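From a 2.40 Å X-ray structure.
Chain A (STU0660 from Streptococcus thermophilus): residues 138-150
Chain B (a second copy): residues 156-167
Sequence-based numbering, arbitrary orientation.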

# COMPACT_ATOMS: atom_id res chain seq x y z
N GLY A 138 17.06 -33.53 -9.44
CA GLY A 138 16.85 -33.92 -10.82
C GLY A 138 17.26 -32.80 -11.74
O GLY A 138 18.31 -32.19 -11.56
N GLN A 139 16.43 -32.51 -12.74
CA GLN A 139 16.72 -31.43 -13.68
C GLN A 139 16.43 -30.07 -13.04
O GLN A 139 16.87 -29.03 -13.53
CB GLN A 139 15.85 -31.55 -14.93
CG GLN A 139 16.40 -32.41 -16.04
CD GLN A 139 15.59 -32.25 -17.32
OE1 GLN A 139 14.39 -32.52 -17.34
NE2 GLN A 139 16.25 -31.79 -18.39
N VAL A 140 15.68 -30.10 -11.94
CA VAL A 140 15.28 -28.88 -11.26
C VAL A 140 16.28 -28.34 -10.27
O VAL A 140 17.00 -29.09 -9.60
CB VAL A 140 13.95 -29.08 -10.52
CG1 VAL A 140 13.41 -27.74 -10.05
CG2 VAL A 140 12.95 -29.76 -11.44
N GLU A 141 16.32 -27.01 -10.17
CA GLU A 141 17.19 -26.31 -9.24
C GLU A 141 16.48 -25.07 -8.73
O GLU A 141 15.79 -24.38 -9.48
CB GLU A 141 18.51 -25.90 -9.91
CG GLU A 141 19.39 -25.00 -9.03
CD GLU A 141 20.75 -24.68 -9.64
OE1 GLU A 141 20.80 -24.23 -10.81
OE2 GLU A 141 21.78 -24.86 -8.94
N TYR A 142 16.65 -24.81 -7.43
CA TYR A 142 16.06 -23.63 -6.80
C TYR A 142 17.23 -22.76 -6.38
O TYR A 142 18.06 -23.17 -5.57
CB TYR A 142 15.24 -24.02 -5.58
CG TYR A 142 14.54 -22.86 -4.90
CD1 TYR A 142 13.65 -22.05 -5.60
CD2 TYR A 142 14.72 -22.61 -3.54
CE1 TYR A 142 12.93 -21.03 -4.96
CE2 TYR A 142 14.02 -21.60 -2.88
CZ TYR A 142 13.12 -20.81 -3.59
OH TYR A 142 12.41 -19.84 -2.93
N HIS A 143 17.29 -21.55 -6.93
CA HIS A 143 18.39 -20.65 -6.62
C HIS A 143 18.02 -19.18 -6.76
O HIS A 143 17.00 -18.83 -7.35
CB HIS A 143 19.55 -20.95 -7.56
CG HIS A 143 19.17 -20.87 -9.00
ND1 HIS A 143 18.52 -19.77 -9.53
CD2 HIS A 143 19.28 -21.76 -10.01
CE1 HIS A 143 18.24 -19.99 -10.80
NE2 HIS A 143 18.69 -21.19 -11.11
N LEU A 144 18.89 -18.34 -6.22
CA LEU A 144 18.70 -16.91 -6.28
C LEU A 144 19.37 -16.35 -7.54
O LEU A 144 20.48 -16.74 -7.89
CB LEU A 144 19.32 -16.27 -5.04
CG LEU A 144 18.64 -16.66 -3.72
CD1 LEU A 144 19.50 -16.25 -2.55
CD2 LEU A 144 17.28 -16.00 -3.64
N GLU A 145 18.66 -15.48 -8.24
CA GLU A 145 19.20 -14.85 -9.43
C GLU A 145 19.38 -13.38 -9.08
O GLU A 145 18.58 -12.81 -8.33
CB GLU A 145 18.24 -15.01 -10.62
CG GLU A 145 18.37 -16.36 -11.30
CD GLU A 145 17.27 -16.62 -12.31
OE1 GLU A 145 16.98 -15.72 -13.13
OE2 GLU A 145 16.70 -17.74 -12.28
N ASN A 146 20.44 -12.77 -9.59
CA ASN A 146 20.67 -11.38 -9.27
C ASN A 146 20.28 -10.43 -10.38
O ASN A 146 20.47 -10.71 -11.56
CB ASN A 146 22.14 -11.16 -8.90
CG ASN A 146 23.06 -11.41 -10.06
OD1 ASN A 146 22.97 -10.75 -11.10
ND2 ASN A 146 23.96 -12.37 -9.89
N LEU A 147 19.70 -9.31 -9.97
CA LEU A 147 19.32 -8.26 -10.89
C LEU A 147 20.49 -7.30 -10.80
O LEU A 147 20.68 -6.63 -9.79
CB LEU A 147 18.04 -7.56 -10.43
CG LEU A 147 17.64 -6.38 -11.32
CD1 LEU A 147 17.29 -6.91 -12.71
CD2 LEU A 147 16.46 -5.63 -10.70
N PRO A 148 21.31 -7.23 -11.85
CA PRO A 148 22.47 -6.35 -11.86
C PRO A 148 22.14 -4.91 -11.45
O PRO A 148 21.07 -4.39 -11.78
CB PRO A 148 22.96 -6.44 -13.30
CG PRO A 148 21.70 -6.68 -14.06
CD PRO A 148 21.01 -7.72 -13.21
N LEU A 149 23.07 -4.29 -10.73
CA LEU A 149 22.92 -2.91 -10.27
C LEU A 149 23.03 -1.89 -11.39
O LEU A 149 23.73 -2.11 -12.38
CB LEU A 149 23.96 -2.59 -9.20
CG LEU A 149 23.57 -2.93 -7.77
CD1 LEU A 149 24.73 -2.66 -6.82
CD2 LEU A 149 22.37 -2.08 -7.39
N THR A 150 22.33 -0.78 -11.23
CA THR A 150 22.37 0.30 -12.20
C THR A 150 22.77 1.55 -11.44
O THR A 150 22.57 1.64 -10.23
CB THR A 150 20.99 0.55 -12.85
OG1 THR A 150 20.05 0.92 -11.83
CG2 THR A 150 20.50 -0.70 -13.57
N THR B 156 17.21 -7.82 -1.05
CA THR B 156 15.87 -7.28 -1.28
C THR B 156 15.62 -6.67 -2.65
O THR B 156 14.60 -6.96 -3.28
CB THR B 156 15.52 -6.19 -0.25
OG1 THR B 156 15.65 -6.74 1.07
CG2 THR B 156 14.09 -5.70 -0.45
N LYS B 157 16.52 -5.82 -3.12
CA LYS B 157 16.31 -5.18 -4.41
C LYS B 157 17.01 -5.83 -5.60
O LYS B 157 16.66 -5.55 -6.74
CB LYS B 157 16.73 -3.71 -4.33
CG LYS B 157 16.13 -2.93 -3.16
CD LYS B 157 14.61 -2.83 -3.24
CE LYS B 157 14.08 -2.00 -2.08
NZ LYS B 157 12.60 -2.05 -1.95
N ASN B 158 17.97 -6.70 -5.34
CA ASN B 158 18.71 -7.32 -6.43
C ASN B 158 18.76 -8.84 -6.45
O ASN B 158 19.65 -9.42 -7.07
CB ASN B 158 20.13 -6.76 -6.45
CG ASN B 158 20.16 -5.26 -6.68
OD1 ASN B 158 19.93 -4.79 -7.80
ND2 ASN B 158 20.42 -4.50 -5.62
N PHE B 159 17.82 -9.47 -5.77
CA PHE B 159 17.76 -10.93 -5.71
C PHE B 159 16.34 -11.45 -5.64
O PHE B 159 15.52 -10.94 -4.86
CB PHE B 159 18.54 -11.45 -4.51
CG PHE B 159 20.02 -11.47 -4.72
CD1 PHE B 159 20.58 -12.31 -5.67
CD2 PHE B 159 20.85 -10.64 -3.98
CE1 PHE B 159 21.95 -12.32 -5.88
CE2 PHE B 159 22.22 -10.64 -4.18
CZ PHE B 159 22.78 -11.49 -5.13
N SER B 160 16.07 -12.47 -6.44
CA SER B 160 14.76 -13.11 -6.49
C SER B 160 15.00 -14.60 -6.70
O SER B 160 15.79 -14.99 -7.56
CB SER B 160 13.92 -12.58 -7.65
OG SER B 160 13.74 -11.18 -7.55
N PRO B 161 14.31 -15.44 -5.92
CA PRO B 161 14.44 -16.90 -6.04
C PRO B 161 13.71 -17.38 -7.29
O PRO B 161 12.75 -16.76 -7.72
CB PRO B 161 13.80 -17.40 -4.75
CG PRO B 161 12.73 -16.38 -4.50
CD PRO B 161 13.46 -15.09 -4.77
N PHE B 162 14.18 -18.48 -7.87
CA PHE B 162 13.58 -19.02 -9.09
C PHE B 162 13.71 -20.53 -9.20
O PHE B 162 14.70 -21.12 -8.76
CB PHE B 162 14.24 -18.43 -10.33
CG PHE B 162 13.71 -17.09 -10.73
CD1 PHE B 162 12.43 -16.97 -11.26
CD2 PHE B 162 14.49 -15.94 -10.59
CE1 PHE B 162 11.93 -15.72 -11.65
CE2 PHE B 162 14.01 -14.70 -10.97
CZ PHE B 162 12.72 -14.59 -11.51
N PHE B 163 12.70 -21.15 -9.81
CA PHE B 163 12.72 -22.59 -10.04
C PHE B 163 13.06 -22.70 -11.52
O PHE B 163 12.44 -22.05 -12.36
CB PHE B 163 11.34 -23.20 -9.76
CG PHE B 163 11.06 -23.38 -8.30
CD1 PHE B 163 11.66 -24.43 -7.59
CD2 PHE B 163 10.25 -22.48 -7.61
CE1 PHE B 163 11.45 -24.57 -6.21
CE2 PHE B 163 10.04 -22.62 -6.24
CZ PHE B 163 10.64 -23.66 -5.54
N ALA B 164 14.07 -23.50 -11.84
CA ALA B 164 14.45 -23.61 -13.23
C ALA B 164 15.06 -24.94 -13.63
O ALA B 164 15.62 -25.68 -12.81
CB ALA B 164 15.41 -22.47 -13.59
N ILE B 165 14.94 -25.22 -14.92
CA ILE B 165 15.50 -26.42 -15.50
C ILE B 165 16.43 -25.92 -16.59
O ILE B 165 15.99 -25.40 -17.61
CB ILE B 165 14.41 -27.32 -16.11
CG1 ILE B 165 13.42 -27.73 -15.02
CG2 ILE B 165 15.06 -28.53 -16.76
CD1 ILE B 165 12.31 -28.64 -15.49
N GLU B 166 17.73 -26.05 -16.35
CA GLU B 166 18.74 -25.60 -17.30
C GLU B 166 18.52 -24.11 -17.57
O GLU B 166 18.24 -23.70 -18.69
CB GLU B 166 18.62 -26.42 -18.59
CG GLU B 166 18.66 -27.92 -18.33
CD GLU B 166 18.35 -28.76 -19.56
OE1 GLU B 166 17.27 -28.58 -20.16
OE2 GLU B 166 19.20 -29.61 -19.93
N ASN B 167 18.62 -23.32 -16.50
CA ASN B 167 18.46 -21.88 -16.56
C ASN B 167 17.15 -21.34 -17.16
O ASN B 167 17.07 -20.17 -17.55
CB ASN B 167 19.66 -21.24 -17.26
CG ASN B 167 20.81 -20.95 -16.30
OD1 ASN B 167 21.23 -21.82 -15.54
ND2 ASN B 167 21.32 -19.72 -16.34

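Two copies of one protein join here by strand pairing: residues 140-146 of chain A run antiparallel to a strand of chain B that starts at Phe B159, and the pairing makes one sheet across the subunit boundary. The strand directions differ by 143°, the axes approach to 4.5 Å, and the two stretches together bury 1059 Å².

The backbone supplies the regular bonding. Glu A141 faces Ala B164, His A143 faces Phe B162, and Glu A145 faces Ser B160, each pair bonded in both directions. Glu A141 N gives to Ala B164 O at 3.0 Å, and Ala B164 N returns to Glu A141 O at 3.0 Å. His A143 N reaches Phe B162 O at 3.2 Å, while Phe B162 N reaches His A143 O at 2.9 Å. Glu A145 N to Ser B160 O is 3.0 Å, and Ser B160 N to Glu A145 O is 3.2 Å. Past the strand, Leu A147 N extends the ladder to Asn B158 O at 2.9 Å. Because the register alternates, Pro B161 sits opposite Leu A144 in a non-hydrogen-bonded pair, where its lack of an amide hydrogen costs this ladder nothing. Most of the CA-H...O contacts go to the same carbonyls, the shortest being Asn A146 CA to Asn B158 O at 3.1 Å; the exception is Ile B165 CA to Gln A139 O at 3.5 Å.

Alternation also sorts the side chains. Val A140, Tyr A142, Leu A144 and Asn A146 share a face with Phe B159, Pro B161, Phe B163 and Ile B165, and this face is largely apolar. At its centre the rings of Tyr A142 and Phe B163 form an offset stack, centroids 4.3 Å apart and planes inclined by 23°; Tyr A142 CD1 lies over the face of the Phe B163 ring, 3.4 Å from Phe B163 CE1. The tyrosine spans further than its direct partner, bringing CZ to 3.7 Å from Pro B161 CB, while its hydroxyl is hydrogen-bonded elsewhere in the structure. Leu A144 CD2 packs 3.9 Å from Pro B161 CB, and Leu A144 CB lies 4.2 Å from Phe B159 CD1. Towards the other end, Val A140 CG2 meets Ile B165 CG1 at 4.1 Å.

The opposite face, with Glu A141, His A143 and Glu A145 against Ser B160, Phe B162 and Ala B164, is more mixed. The small Ala B164 brings CB to 4.3 Å from His A143 NE2, and Glu A145 OE2 comes within 3.2 Å of Phe B162 CB. The lesson is a division by face: backbone bonds set the register, and one face carries the main apolar packing.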